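Local coordinates for protein salt-tolerant glutaminase (PDB 3AGD) that probably catalyses the hydrolysis of L-glutamine to L-glutamate and ammonium, as a salt-tolerant member of the glutaminase family, at residues A[75-80]-A[135-140]; A[82-87]-A[230-235]; A[108-113]-A[238-243]. One frame throughout, in Å; residues are numbered along the deposited sequence.

Contact 1: residues A[75-80]-A[135-140]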
# COMPACT_ATOMS: atom_id res chain seq x y z
N LEU A 75 -9.65 19.86 -0.31
CA LEU A 75 -8.66 19.73 0.76
C LEU A 75 -7.60 20.81 0.60
O LEU A 75 -7.20 21.47 1.56
CB LEU A 75 -8.03 18.33 0.73
CG LEU A 75 -9.00 17.20 1.11
CD1 LEU A 75 -8.50 15.85 0.61
CD2 LEU A 75 -9.19 17.19 2.63
N VAL A 76 -7.14 20.99 -0.64
CA VAL A 76 -6.14 22.01 -0.93
C VAL A 76 -6.69 23.40 -0.61
O VAL A 76 -6.03 24.22 0.02
CB VAL A 76 -5.74 22.00 -2.42
CG1 VAL A 76 -4.95 23.26 -2.77
CG2 VAL A 76 -4.91 20.77 -2.72
N ASP A 77 -7.92 23.66 -1.05
CA ASP A 77 -8.52 24.97 -0.84
C ASP A 77 -8.96 25.34 0.56
O ASP A 77 -8.76 26.48 0.97
CB ASP A 77 -9.73 25.14 -1.77
CG ASP A 77 -9.33 25.13 -3.23
OD1 ASP A 77 -8.24 25.63 -3.55
OD2 ASP A 77 -10.12 24.62 -4.06
N ARG A 78 -9.55 24.40 1.28
CA ARG A 78 -10.06 24.71 2.62
C ARG A 78 -9.32 24.09 3.79
O ARG A 78 -9.56 24.46 4.94
CB ARG A 78 -11.54 24.32 2.68
CG ARG A 78 -12.38 24.94 1.57
CD ARG A 78 -12.62 26.43 1.82
NE ARG A 78 -13.80 26.66 2.65
CZ ARG A 78 -15.05 26.43 2.25
NH1 ARG A 78 -15.29 25.97 1.03
NH2 ARG A 78 -16.06 26.66 3.07
N GLY A 79 -8.42 23.15 3.52
CA GLY A 79 -7.70 22.49 4.60
C GLY A 79 -8.49 21.29 5.10
O GLY A 79 -9.71 21.20 4.89
N PHE A 80 -7.82 20.37 5.78
CA PHE A 80 -8.47 19.16 6.29
C PHE A 80 -9.59 19.36 7.31
O PHE A 80 -10.65 18.74 7.19
CB PHE A 80 -7.42 18.22 6.89
CG PHE A 80 -6.66 17.44 5.86
CD1 PHE A 80 -5.75 18.07 5.02
CD2 PHE A 80 -6.87 16.07 5.72
CE1 PHE A 80 -5.07 17.34 4.04
CE2 PHE A 80 -6.19 15.33 4.74
CZ PHE A 80 -5.29 15.97 3.90
N LEU A 135 -17.38 25.81 -10.21
CA LEU A 135 -17.32 24.96 -11.38
C LEU A 135 -15.94 25.12 -12.02
O LEU A 135 -15.30 24.13 -12.37
CB LEU A 135 -18.40 25.33 -12.40
CG LEU A 135 -18.96 24.18 -13.25
CD1 LEU A 135 -19.69 24.74 -14.45
CD2 LEU A 135 -17.86 23.24 -13.70
N ASP A 136 -15.49 26.36 -12.18
CA ASP A 136 -14.18 26.60 -12.76
C ASP A 136 -13.11 25.84 -11.98
O ASP A 136 -12.20 25.27 -12.57
CB ASP A 136 -13.82 28.10 -12.76
CG ASP A 136 -14.62 28.90 -13.79
OD1 ASP A 136 -15.15 28.30 -14.75
OD2 ASP A 136 -14.69 30.14 -13.64
N ARG A 137 -13.23 25.83 -10.66
CA ARG A 137 -12.26 25.14 -9.82
C ARG A 137 -12.27 23.62 -10.06
O ARG A 137 -11.21 22.99 -10.13
CB ARG A 137 -12.53 25.44 -8.34
CG ARG A 137 -11.56 24.77 -7.36
CD ARG A 137 -10.11 25.09 -7.69
NE ARG A 137 -9.20 24.59 -6.67
CZ ARG A 137 -7.98 24.13 -6.92
NH1 ARG A 137 -7.21 23.70 -5.93
NH2 ARG A 137 -7.53 24.07 -8.17
N ALA A 138 -13.46 23.05 -10.20
CA ALA A 138 -13.57 21.61 -10.45
C ALA A 138 -12.94 21.28 -11.81
O ALA A 138 -12.16 20.34 -11.93
CB ALA A 138 -15.04 21.19 -10.43
N VAL A 139 -13.27 22.07 -12.82
CA VAL A 139 -12.73 21.84 -14.16
C VAL A 139 -11.22 22.03 -14.15
O VAL A 139 -10.49 21.29 -14.81
CB VAL A 139 -13.36 22.82 -15.18
CG1 VAL A 139 -12.64 22.71 -16.52
CG2 VAL A 139 -14.84 22.49 -15.35
N GLU A 140 -10.75 23.01 -13.38
CA GLU A 140 -9.33 23.30 -13.30
C GLU A 140 -8.51 22.18 -12.67
O GLU A 140 -7.50 21.75 -13.23
CB GLU A 140 -9.09 24.59 -12.50
CG GLU A 140 -7.61 24.87 -12.27
CD GLU A 140 -7.36 25.96 -11.24
OE1 GLU A 140 -8.01 25.93 -10.17
OE2 GLU A 140 -6.50 26.83 -11.49
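Asp77 and Arg137 form a salt bridge between two helices at the surface of the glutaminase domain, and Glu140 extends it into a three-residue network. The aspartate comes from the last turn of helix 67-78 and the arginine from the middle of helix 131-146, their side chains reaching toward each other from opposite directions across a backbone gap of 9.7 Å between the CA atoms of Asp77 and Arg137. Arginine's length lets it bridge this gap to a short acid. Arg137 does so with CG anti to its backbone N (chi1 -180°) and a bend at chi2, which presents the NE side of the guanidinium to the carboxylate. OD2 of Asp77 lies at that edge, in the guanidinium plane, 2.8 Å from NE of Arg137, although the position of this oxygen is somewhat uncertain. A weak second bond joins NH1 of Arg137 to OD1 of Asp77 at 3.2 Å; the two flat groups are turned 50° apart, so the grip is not a coplanar fork. Val76 crosses the arginine at about a right angle and brings a methyl close to the guanidinium edge, with CG1 of Val76 3.9 Å from NH1 of Arg137. One turn along its own helix, Glu140 takes the remaining nitrogen: NH2 of Arg137 meets OE1 of Glu140 at 2.8 Å, from above the carboxylate plane.

Contact 2: residues A[82-87]-A[230-235]; sequences AVDRQV and ARRVVS
Arg232 grips Asp84 end-on, its two terminal nitrogens each taking one carboxylate oxygen. NH1 of Arg232 lies 2.8 Å from OD1 of Asp84 and uses the syn lone pair of that oxygen, while NH2 of Arg232 reaches OD2 of Asp84 at 3.0 Å, also on the syn side. The second bond is the straighter, with an N-H...O angle of 165° against 155° for the first. Carboxylate and guanidinium are nearly coplanar, and the paired bonds resist rotation of either group about its last torsion.

The CA atoms of Asp84 and Arg232 stand 11.1 Å apart, so a short acid needs a long base opposite it. Arg232 leaves helix 227-240 pointing toward the other segment, then bends at both chi2 and chi3 to bring its NH1/NH2 edge to face the two oxygens. Asp84, near the end of helix 80-84, has CG beside its backbone N (chi1 -70°), which swings the carboxylate nearer to the arginine than its CB alone would suggest.

In the next shell, Tyr71 OH of helix 67-78 accepts a hydrogen bond from NH1 of Arg232, so this buried nitrogen serves two partners. Leu75 and Leu89 pack on the arginine chain, whose methylene groups suit such apolar neighbours. Val83, next to the acid, turns to Tyr71 and Leu75 and to Leu123 of helix 114-123. With this salt bridge partly buried, low polarity around it would probably strengthen the attraction. The arrangement is a bidentate, end-on arginine-carboxylate pair joining two helices within the beta-lactamase-like fold to which glutaminases belong.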
# COMPACT_ATOMS: atom_id res chain seq x y z
N ALA A 82 -11.67 21.83 7.85
CA ALA A 82 -12.87 22.35 7.22
C ALA A 82 -13.61 21.30 6.40
O ALA A 82 -14.84 21.21 6.44
CB ALA A 82 -12.52 23.55 6.34
N VAL A 83 -12.86 20.51 5.64
CA VAL A 83 -13.48 19.47 4.81
C VAL A 83 -13.99 18.32 5.67
O VAL A 83 -15.10 17.83 5.45
CB VAL A 83 -12.48 18.92 3.77
CG1 VAL A 83 -13.14 17.83 2.93
CG2 VAL A 83 -12.00 20.05 2.87
N ASP A 84 -13.20 17.90 6.65
CA ASP A 84 -13.60 16.78 7.50
C ASP A 84 -14.83 17.07 8.34
O ASP A 84 -15.50 16.15 8.80
CB ASP A 84 -12.44 16.34 8.38
CG ASP A 84 -11.33 15.66 7.59
OD1 ASP A 84 -11.53 15.44 6.37
OD2 ASP A 84 -10.27 15.35 8.17
N ARG A 85 -15.14 18.35 8.55
CA ARG A 85 -16.33 18.72 9.31
C ARG A 85 -17.58 18.48 8.47
O ARG A 85 -18.67 18.31 9.02
CB ARG A 85 -16.28 20.20 9.73
CG ARG A 85 -15.52 20.50 11.01
CD ARG A 85 -15.85 21.91 11.53
NE ARG A 85 -15.18 22.98 10.79
CZ ARG A 85 -13.92 23.37 11.01
NH1 ARG A 85 -13.20 22.80 11.96
NH2 ARG A 85 -13.39 24.34 10.28
N GLN A 86 -17.43 18.46 7.15
CA GLN A 86 -18.57 18.28 6.25
C GLN A 86 -18.56 16.97 5.46
O GLN A 86 -19.57 16.58 4.89
CB GLN A 86 -18.63 19.43 5.24
CG GLN A 86 -18.67 20.84 5.83
CD GLN A 86 -19.94 21.14 6.61
OE1 GLN A 86 -20.18 22.28 6.99
NE2 GLN A 86 -20.75 20.11 6.85
N VAL A 87 -17.41 16.30 5.43
CA VAL A 87 -17.29 15.05 4.69
C VAL A 87 -16.59 14.00 5.56
O VAL A 87 -15.46 14.20 6.00
CB VAL A 87 -16.48 15.28 3.38
CG1 VAL A 87 -16.36 13.98 2.60
CG2 VAL A 87 -17.15 16.35 2.53
N ALA A 230 -2.90 13.73 -1.49
CA ALA A 230 -2.97 12.61 -2.42
C ALA A 230 -3.25 11.32 -1.65
O ALA A 230 -4.08 10.51 -2.06
CB ALA A 230 -1.67 12.49 -3.19
N ARG A 231 -2.56 11.14 -0.53
CA ARG A 231 -2.72 9.94 0.30
C ARG A 231 -4.14 9.79 0.82
O ARG A 231 -4.68 8.68 0.88
CB ARG A 231 -1.75 9.98 1.48
CG ARG A 231 -0.38 9.38 1.21
CD ARG A 231 0.48 9.47 2.47
NE ARG A 231 -0.36 9.53 3.66
CZ ARG A 231 -0.29 10.48 4.59
NH1 ARG A 231 0.59 11.46 4.47
NH2 ARG A 231 -1.13 10.47 5.61
N ARG A 232 -4.75 10.90 1.22
CA ARG A 232 -6.11 10.89 1.74
C ARG A 232 -7.08 10.49 0.64
O ARG A 232 -8.01 9.72 0.86
CB ARG A 232 -6.48 12.28 2.29
CG ARG A 232 -7.98 12.51 2.48
CD ARG A 232 -8.60 11.59 3.53
NE ARG A 232 -8.33 12.01 4.90
CZ ARG A 232 -8.91 13.05 5.51
NH1 ARG A 232 -9.79 13.80 4.87
NH2 ARG A 232 -8.59 13.34 6.76
N VAL A 233 -6.84 11.00 -0.56
CA VAL A 233 -7.71 10.71 -1.69
C VAL A 233 -7.66 9.24 -2.07
O VAL A 233 -8.69 8.59 -2.23
CB VAL A 233 -7.34 11.58 -2.91
CG1 VAL A 233 -8.15 11.15 -4.12
CG2 VAL A 233 -7.60 13.05 -2.59
N VAL A 234 -6.45 8.70 -2.21
CA VAL A 234 -6.34 7.31 -2.58
C VAL A 234 -6.87 6.40 -1.47
O VAL A 234 -7.40 5.33 -1.75
CB VAL A 234 -4.89 6.95 -2.94
CG1 VAL A 234 -4.81 5.51 -3.41
CG2 VAL A 234 -4.39 7.90 -4.04
N SER A 235 -6.75 6.83 -0.21
CA SER A 235 -7.27 6.04 0.90
C SER A 235 -8.79 5.93 0.78
O SER A 235 -9.36 4.85 0.89
CB SER A 235 -6.92 6.67 2.26
OG SER A 235 -5.55 6.52 2.58

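Contact 3: residues A[108-113]-A[238-243]; sequences PDNAMI and TSSGMY
Ser240 meets both Met112 and Asn110, and these three residues bury most of the surface between the two segments. Ser240 lies near the end of helix 227-240 with its CB directed at the loop 108-113, and a small side chain suits the close approach of the backbones, whose nearest CA atoms, those of Met112 and Gly241, are 6.1 Å apart. Its hydroxyl stands beside the Asn110 side chain, with CG of Asn110 3.6 Å from OG of Ser240. OG of Ser240 is also hydrogen-bonded to the backbone N of Ser92, which ties the helix end to a second loop and satisfies a buried polar atom.

Met112 supplies the apolar half of the contact. Its CB is 4.0 Å from CB of Ser240, and its CG meets the backbone of Gly241, lying 4.1 Å from N of that residue. Beyond CG the chain bends at chi2 (-58°) and again at chi3, so that the end of the side chain leads away from the helix; a flexible, unbranched residue can follow such a path.

The carbonyl O of Met112 accepts a hydrogen bond from NZ of Lys67, whose place in an SxxK pattern with Ser64, seen to bind L-glutamate, is consistent with the serine-hydrolase type of site in this fold. Tyr243, predicted to bind substrate, follows in the same segment. The contact thus closes the loop running between helices 80-84 and 114-123 against the C-terminal end of helix 227-240, whose Thr238 and Ser239 pack on the second subunit.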
# COMPACT_ATOMS: atom_id res chain seq x y z
N PRO A 108 -22.16 13.54 5.40
CA PRO A 108 -22.34 12.31 4.63
C PRO A 108 -21.13 11.41 4.90
O PRO A 108 -20.07 11.90 5.30
CB PRO A 108 -22.41 12.82 3.18
CG PRO A 108 -21.61 14.09 3.21
CD PRO A 108 -22.05 14.71 4.51
N ASP A 109 -21.28 10.11 4.67
CA ASP A 109 -20.21 9.16 4.95
C ASP A 109 -18.84 9.38 4.30
O ASP A 109 -17.82 9.25 4.98
CB ASP A 109 -20.69 7.73 4.66
CG ASP A 109 -21.62 7.21 5.74
OD1 ASP A 109 -21.65 7.80 6.84
OD2 ASP A 109 -22.32 6.20 5.50
N ASN A 110 -18.79 9.69 3.01
CA ASN A 110 -17.49 9.91 2.37
C ASN A 110 -17.61 10.63 1.03
O ASN A 110 -18.71 10.79 0.51
CB ASN A 110 -16.73 8.59 2.19
CG ASN A 110 -17.47 7.62 1.31
OD1 ASN A 110 -18.09 6.67 1.79
ND2 ASN A 110 -17.41 7.85 0.00
N ALA A 111 -16.47 11.04 0.48
CA ALA A 111 -16.41 11.77 -0.78
C ALA A 111 -16.72 10.99 -2.05
O ALA A 111 -16.93 11.60 -3.10
CB ALA A 111 -15.03 12.45 -0.92
N MET A 112 -16.75 9.66 -1.96
CA MET A 112 -17.02 8.81 -3.12
C MET A 112 -18.51 8.64 -3.45
O MET A 112 -18.86 8.34 -4.59
CB MET A 112 -16.39 7.43 -2.91
CG MET A 112 -14.87 7.45 -2.81
SD MET A 112 -14.07 8.17 -4.27
CE MET A 112 -13.64 9.79 -3.68
N ILE A 113 -19.37 8.83 -2.46
CA ILE A 113 -20.80 8.72 -2.67
C ILE A 113 -21.34 10.10 -3.04
O ILE A 113 -20.77 11.12 -2.64
CB ILE A 113 -21.54 8.21 -1.41
CG1 ILE A 113 -21.36 9.20 -0.26
CG2 ILE A 113 -21.00 6.84 -1.01
CD1 ILE A 113 -22.14 8.85 0.99
N THR A 238 -9.84 3.68 -1.99
CA THR A 238 -9.64 2.30 -1.59
C THR A 238 -10.84 1.79 -0.78
O THR A 238 -11.42 0.76 -1.11
CB THR A 238 -8.36 2.16 -0.74
OG1 THR A 238 -7.24 2.62 -1.50
CG2 THR A 238 -8.13 0.71 -0.33
N SER A 239 -11.21 2.53 0.26
CA SER A 239 -12.31 2.13 1.13
C SER A 239 -13.71 2.12 0.51
O SER A 239 -14.51 1.23 0.82
CB SER A 239 -12.34 3.03 2.38
OG SER A 239 -11.15 2.87 3.13
N SER A 240 -14.02 3.08 -0.35
CA SER A 240 -15.36 3.15 -0.93
C SER A 240 -15.48 3.22 -2.45
O SER A 240 -16.58 3.07 -2.99
CB SER A 240 -16.11 4.34 -0.33
OG SER A 240 -16.12 4.24 1.08
N GLY A 241 -14.37 3.43 -3.14
CA GLY A 241 -14.43 3.52 -4.59
C GLY A 241 -15.16 2.39 -5.31
O GLY A 241 -15.91 2.63 -6.25
N MET A 242 -14.94 1.15 -4.87
CA MET A 242 -15.57 -0.01 -5.49
C MET A 242 -16.37 -0.82 -4.47
O MET A 242 -16.41 -2.06 -4.53
CB MET A 242 -14.49 -0.90 -6.12
CG MET A 242 -13.61 -0.20 -7.15
SD MET A 242 -14.53 0.36 -8.60
CE MET A 242 -14.90 -1.17 -9.38
N TYR A 243 -17.02 -0.11 -3.56
CA TYR A 243 -17.79 -0.70 -2.47
C TYR A 243 -18.80 -1.79 -2.82
O TYR A 243 -18.88 -2.81 -2.13
CB TYR A 243 -18.53 0.40 -1.71
CG TYR A 243 -18.89 0.03 -0.28
CD1 TYR A 243 -17.93 0.09 0.73
CD2 TYR A 243 -20.18 -0.38 0.05
CE1 TYR A 243 -18.24 -0.24 2.04
CE2 TYR A 243 -20.51 -0.72 1.37
CZ TYR A 243 -19.53 -0.65 2.35
OH TYR A 243 -19.84 -0.98 3.65

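All three contacts belong to the glutaminase domain, but they lie at different depths. Contact 1 is at the surface, contact 2 is partly buried, and contact 3 is buried close to the substrate site. Charge pairing carries the first two: contact 1 is a splayed network with a weak arm, contact 2 a nearly coplanar two-bond pair, whereas contact 3 relies on packing of small and flexible side chains. Contacts 2 and 3 share helix 227-240, and Val87 CG1 touches the backbone at Asn110 and Ala111. Helix 67-78 faces helix 131-146 at contact 1, while its Leu75 packs against Arg232 and Val83 of contact 2.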